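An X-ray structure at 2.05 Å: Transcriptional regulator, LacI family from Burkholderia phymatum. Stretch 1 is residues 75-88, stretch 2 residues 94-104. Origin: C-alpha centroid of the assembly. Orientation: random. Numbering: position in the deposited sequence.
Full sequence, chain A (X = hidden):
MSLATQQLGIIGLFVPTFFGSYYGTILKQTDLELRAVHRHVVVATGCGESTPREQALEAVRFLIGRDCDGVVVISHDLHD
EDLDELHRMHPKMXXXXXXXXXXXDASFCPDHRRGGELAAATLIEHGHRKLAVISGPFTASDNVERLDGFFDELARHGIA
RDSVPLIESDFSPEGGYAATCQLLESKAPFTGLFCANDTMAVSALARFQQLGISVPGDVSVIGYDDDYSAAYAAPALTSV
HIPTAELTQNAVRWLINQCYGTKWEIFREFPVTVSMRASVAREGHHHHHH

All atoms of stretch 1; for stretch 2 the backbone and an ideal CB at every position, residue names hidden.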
# COMPACT_ATOMS: atom_id res chain seq x y z
N SER A 75 12.69 11.07 -2.83
CA SER A 75 11.95 11.60 -3.96
C SER A 75 12.82 11.52 -5.20
O SER A 75 14.00 11.83 -5.15
CB SER A 75 11.57 13.06 -3.70
OG SER A 75 11.13 13.70 -4.89
N HIS A 76 12.23 11.07 -6.30
CA HIS A 76 12.96 10.99 -7.54
C HIS A 76 12.55 12.14 -8.45
O HIS A 76 12.96 12.20 -9.61
CB HIS A 76 12.69 9.64 -8.22
CG HIS A 76 11.26 9.44 -8.61
ND1 HIS A 76 10.63 10.23 -9.55
CD2 HIS A 76 10.35 8.54 -8.20
CE1 HIS A 76 9.39 9.82 -9.70
NE2 HIS A 76 9.19 8.79 -8.89
N ASP A 77 11.72 13.04 -7.92
CA ASP A 77 11.25 14.21 -8.67
C ASP A 77 12.15 15.41 -8.39
O ASP A 77 12.22 16.35 -9.18
CB ASP A 77 9.81 14.57 -8.26
CG ASP A 77 8.80 13.53 -8.71
OD1 ASP A 77 8.57 13.41 -9.92
OD2 ASP A 77 8.23 12.84 -7.84
N LEU A 78 12.81 15.39 -7.24
CA LEU A 78 13.71 16.49 -6.88
C LEU A 78 14.95 16.42 -7.77
O LEU A 78 15.35 15.34 -8.20
CB LEU A 78 14.14 16.39 -5.42
CG LEU A 78 13.09 16.54 -4.31
CD1 LEU A 78 13.76 16.25 -2.98
CD2 LEU A 78 12.51 17.97 -4.31
N HIS A 79 15.54 17.57 -8.05
CA HIS A 79 16.75 17.61 -8.85
C HIS A 79 17.91 17.72 -7.89
O HIS A 79 17.74 18.20 -6.78
CB HIS A 79 16.73 18.81 -9.79
CG HIS A 79 15.81 18.64 -10.95
ND1 HIS A 79 14.72 17.80 -10.91
CD2 HIS A 79 15.78 19.24 -12.17
CE1 HIS A 79 14.05 17.89 -12.05
NE2 HIS A 79 14.68 18.76 -12.83
N ASP A 80 19.09 17.28 -8.31
CA ASP A 80 20.24 17.33 -7.42
C ASP A 80 20.40 18.69 -6.75
O ASP A 80 20.68 18.77 -5.56
CB ASP A 80 21.52 16.95 -8.19
CG ASP A 80 21.56 15.47 -8.58
OD1 ASP A 80 20.56 14.75 -8.38
OD2 ASP A 80 22.61 15.01 -9.09
N GLU A 81 20.20 19.77 -7.51
CA GLU A 81 20.34 21.11 -6.96
C GLU A 81 19.37 21.37 -5.80
O GLU A 81 19.65 22.17 -4.90
CB GLU A 81 20.15 22.17 -8.07
CG GLU A 81 18.71 22.57 -8.36
CD GLU A 81 18.55 23.40 -9.65
OE1 GLU A 81 19.51 24.12 -10.05
OE2 GLU A 81 17.45 23.34 -10.25
N ASP A 82 18.23 20.68 -5.82
CA ASP A 82 17.24 20.83 -4.76
C ASP A 82 17.77 20.20 -3.47
O ASP A 82 17.59 20.76 -2.39
CB ASP A 82 15.91 20.17 -5.15
CG ASP A 82 15.32 20.78 -6.40
OD1 ASP A 82 15.52 22.00 -6.59
OD2 ASP A 82 14.65 20.06 -7.17
N LEU A 83 18.43 19.05 -3.59
CA LEU A 83 19.00 18.39 -2.42
C LEU A 83 19.97 19.32 -1.69
O LEU A 83 19.97 19.38 -0.46
CB LEU A 83 19.70 17.10 -2.85
CG LEU A 83 18.89 15.82 -3.09
CD1 LEU A 83 17.56 16.10 -3.76
CD2 LEU A 83 19.73 14.87 -3.93
N ASP A 84 20.79 20.06 -2.45
CA ASP A 84 21.77 20.99 -1.87
C ASP A 84 21.12 22.18 -1.16
O ASP A 84 21.60 22.63 -0.12
CB ASP A 84 22.70 21.51 -2.97
CG ASP A 84 23.56 20.41 -3.55
OD1 ASP A 84 24.27 19.74 -2.78
OD2 ASP A 84 23.54 20.23 -4.79
N GLU A 85 20.03 22.67 -1.73
CA GLU A 85 19.30 23.81 -1.17
C GLU A 85 18.61 23.42 0.14
O GLU A 85 18.75 24.10 1.16
CB GLU A 85 18.26 24.29 -2.18
CG GLU A 85 17.48 25.48 -1.72
CD GLU A 85 16.53 25.96 -2.78
OE1 GLU A 85 15.41 25.40 -2.89
OE2 GLU A 85 16.92 26.90 -3.52
N LEU A 86 17.88 22.31 0.09
CA LEU A 86 17.17 21.80 1.26
C LEU A 86 18.17 21.48 2.36
O LEU A 86 17.88 21.68 3.54
CB LEU A 86 16.38 20.54 0.88
CG LEU A 86 15.24 20.72 -0.12
CD1 LEU A 86 14.71 19.36 -0.60
CD2 LEU A 86 14.13 21.53 0.53
N HIS A 87 19.35 21.01 1.98
CA HIS A 87 20.36 20.66 2.97
C HIS A 87 20.94 21.87 3.68
O HIS A 87 21.25 21.80 4.87
CB HIS A 87 21.49 19.85 2.34
CG HIS A 87 22.34 19.14 3.34
ND1 HIS A 87 21.88 18.10 4.10
CD2 HIS A 87 23.63 19.34 3.71
CE1 HIS A 87 22.84 17.67 4.90
NE2 HIS A 87 23.91 18.41 4.68
N ARG A 88 21.11 22.99 2.97
CA ARG A 88 21.65 24.17 3.64
C ARG A 88 20.58 24.82 4.53
O ARG A 88 20.90 25.58 5.45
CB ARG A 88 22.19 25.19 2.64
CG ARG A 88 21.23 25.59 1.56
CD ARG A 88 21.64 26.94 0.99
NE ARG A 88 21.09 28.04 1.79
CZ ARG A 88 19.78 28.26 1.92
NH1 ARG A 88 18.90 27.46 1.31
NH2 ARG A 88 19.35 29.27 2.67
N UNK A 94 18.71 13.25 5.76
CA UNK A 94 19.24 12.03 5.18
C UNK A 94 18.42 11.77 3.91
O UNK A 94 17.21 12.01 3.88
CB UNK A 94 19.17 10.86 6.16
N UNK A 95 19.09 11.32 2.85
CA UNK A 95 18.45 11.06 1.57
C UNK A 95 18.45 9.58 1.22
O UNK A 95 19.49 8.93 1.25
CB UNK A 95 19.15 11.85 0.46
N UNK A 96 17.28 9.04 0.88
CA UNK A 96 17.16 7.63 0.53
C UNK A 96 17.03 7.46 -0.99
O UNK A 96 16.49 8.32 -1.68
CB UNK A 96 15.96 7.01 1.24
N UNK A 97 17.54 6.34 -1.49
CA UNK A 97 17.47 5.98 -2.91
C UNK A 97 18.08 6.92 -3.95
O UNK A 97 17.75 6.82 -5.14
CB UNK A 97 15.99 5.80 -3.27
N UNK A 98 18.94 7.84 -3.53
CA UNK A 98 19.64 8.73 -4.46
C UNK A 98 20.89 9.27 -3.80
O UNK A 98 20.97 9.37 -2.58
CB UNK A 98 18.74 9.88 -4.91
N UNK A 99 21.88 9.62 -4.62
CA UNK A 99 23.15 10.11 -4.12
C UNK A 99 23.14 11.57 -3.66
O UNK A 99 22.25 12.34 -4.01
CB UNK A 99 24.21 9.94 -5.21
N UNK A 100 24.14 11.92 -2.86
CA UNK A 100 24.30 13.28 -2.36
C UNK A 100 25.80 13.58 -2.27
O UNK A 100 26.41 13.54 -1.19
CB UNK A 100 23.62 13.46 -1.00
N UNK A 101 26.38 13.87 -3.42
CA UNK A 101 27.81 14.13 -3.54
C UNK A 101 28.42 15.12 -2.55
O UNK A 101 29.52 14.90 -2.05
CB UNK A 101 28.09 14.64 -4.96
N UNK A 102 27.72 16.22 -2.26
CA UNK A 102 28.26 17.19 -1.32
C UNK A 102 28.53 16.58 0.07
O UNK A 102 29.43 17.03 0.79
CB UNK A 102 27.29 18.37 -1.19
N UNK A 103 27.75 15.55 0.43
CA UNK A 103 27.90 14.89 1.72
C UNK A 103 27.44 13.45 1.59
O UNK A 103 26.35 13.09 2.03
CB UNK A 103 27.11 15.62 2.81
N UNK A 104 28.27 12.60 0.97
CA UNK A 104 28.01 11.17 0.73
C UNK A 104 27.34 10.34 1.82
O UNK A 104 26.37 9.63 1.53
CB UNK A 104 29.35 10.50 0.41

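Position 94 lies in a strand, and its CA-to-CB bond points away from stretch 1, which offers nothing within reach. A beta-branched or other apolar residue would suit the extended backbone; it is Val94.

At 95 the direction reverses, as expected for neighbouring residues in a strand. The ideal CB lies 5.3 Å from Leu83 CG, facing the helix flank formed by Leu83 and His87. A large apolar or aromatic side chain would fill the gap. Phe95 does so: Leu83 CG sits over its ring face, 4.1 Å from Phe95 CE1, in a CH-pi contact.

Position 96 points sideways and meets nothing here, so many residues would serve; it is Leu96. Position 97 has positive phi and psi (59/17), a left-handed conformation that favours glycine, asparagine or aspartate. Asn97 fits this, and its CB, though directed toward stretch 1, stays beyond contact.

The CB of position 98 points toward stretch 1, 5.1 Å from Ser75 O, and farther on lie Leu78 O and the carboxylate of Asp80. Two carbonyls and a negative charge call for a long cationic donor; lysine could supply the charge, but a guanidinium can address several acceptors in one plane. Arg98 NH1 donates to Ser75 O at 2.8 Å and to Leu78 O at 2.7 Å. Arg98 NH2 adds a weak bond to Leu78 O and a salt bridge to Asp80, with Arg98 NH2 2.9 Å from Asp80 OD1. Leu83 CD1 covers one guanidinium face, while Arg98 NE is left without a partner.

Position 99 points sideways with no side-chain contact to make, so a small residue suffices: Ala99, whose carbonyl meets the Leu83 side chain.

From 100 the CB points sideways, 5.1 Å from Leu83 CD2, but a long side chain could reach the helix between Leu83 and His87. An aromatic or long aliphatic residue would suit. Phe100, with chi1 t, brings CE1 3.7 Å from Leu83 CB and turns its edge to the face of the His87 ring, the planes at 61°.

Position 100 also opens a type I turn. Position 101, its second residue, points sideways into open space, suiting aspartate, serine or proline; it is Asp101. At 102 the CB comes 3.7 Å from Asp84 OD1, so a small residue fits simply: Ala102. Position 103 faces His87, its CB 4.6 Å from His87 NE2; an aliphatic or polar residue could pack there. Leu103 CD2 approaches His87 NE2 at 3.7 Å. Position 104 is out of reach, and its phi of -40° is compatible with the deposited Pro104.

Stretch 2 94-104: VFLNRAFDALP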
# COMPACT_ATOMS: atom_id res chain seq x y z
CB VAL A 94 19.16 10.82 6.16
CG1 VAL A 94 17.71 10.44 6.43
CG2 VAL A 94 19.93 9.64 5.58
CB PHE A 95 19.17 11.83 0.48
CG PHE A 95 19.21 13.31 0.72
CD1 PHE A 95 18.04 14.06 0.67
CD2 PHE A 95 20.42 13.94 1.02
CE1 PHE A 95 18.06 15.44 0.92
CE2 PHE A 95 20.46 15.31 1.27
CZ PHE A 95 19.27 16.07 1.22
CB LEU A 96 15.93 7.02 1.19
CG LEU A 96 15.54 7.51 2.59
CD1 LEU A 96 14.19 6.91 2.98
CD2 LEU A 96 16.62 7.15 3.58
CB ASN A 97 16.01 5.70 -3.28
CG ASN A 97 15.88 4.62 -4.35
OD1 ASN A 97 16.57 3.59 -4.30
ND2 ASN A 97 14.98 4.84 -5.31
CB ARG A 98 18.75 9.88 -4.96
CG ARG A 98 18.29 10.87 -3.94
CD ARG A 98 17.30 11.81 -4.61
NE ARG A 98 17.92 12.60 -5.67
CZ ARG A 98 17.25 13.24 -6.62
NH1 ARG A 98 15.93 13.18 -6.66
NH2 ARG A 98 17.91 13.96 -7.52
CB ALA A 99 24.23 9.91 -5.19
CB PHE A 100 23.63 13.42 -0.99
CG PHE A 100 23.54 14.83 -0.51
CD1 PHE A 100 22.91 15.81 -1.29
CD2 PHE A 100 24.13 15.21 0.69
CE1 PHE A 100 22.86 17.14 -0.87
CE2 PHE A 100 24.10 16.54 1.13
CZ PHE A 100 23.47 17.51 0.35
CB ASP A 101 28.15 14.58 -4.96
CG ASP A 101 27.75 13.55 -6.00
OD1 ASP A 101 27.85 12.33 -5.69
OD2 ASP A 101 27.36 13.95 -7.12
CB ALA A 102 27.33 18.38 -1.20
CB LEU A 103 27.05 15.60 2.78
CG LEU A 103 27.53 15.39 4.21
CD1 LEU A 103 28.76 16.26 4.43
CD2 LEU A 103 26.45 15.77 5.20
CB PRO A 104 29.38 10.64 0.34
CG PRO A 104 29.96 11.81 -0.42
CD PRO A 104 29.60 12.98 0.46
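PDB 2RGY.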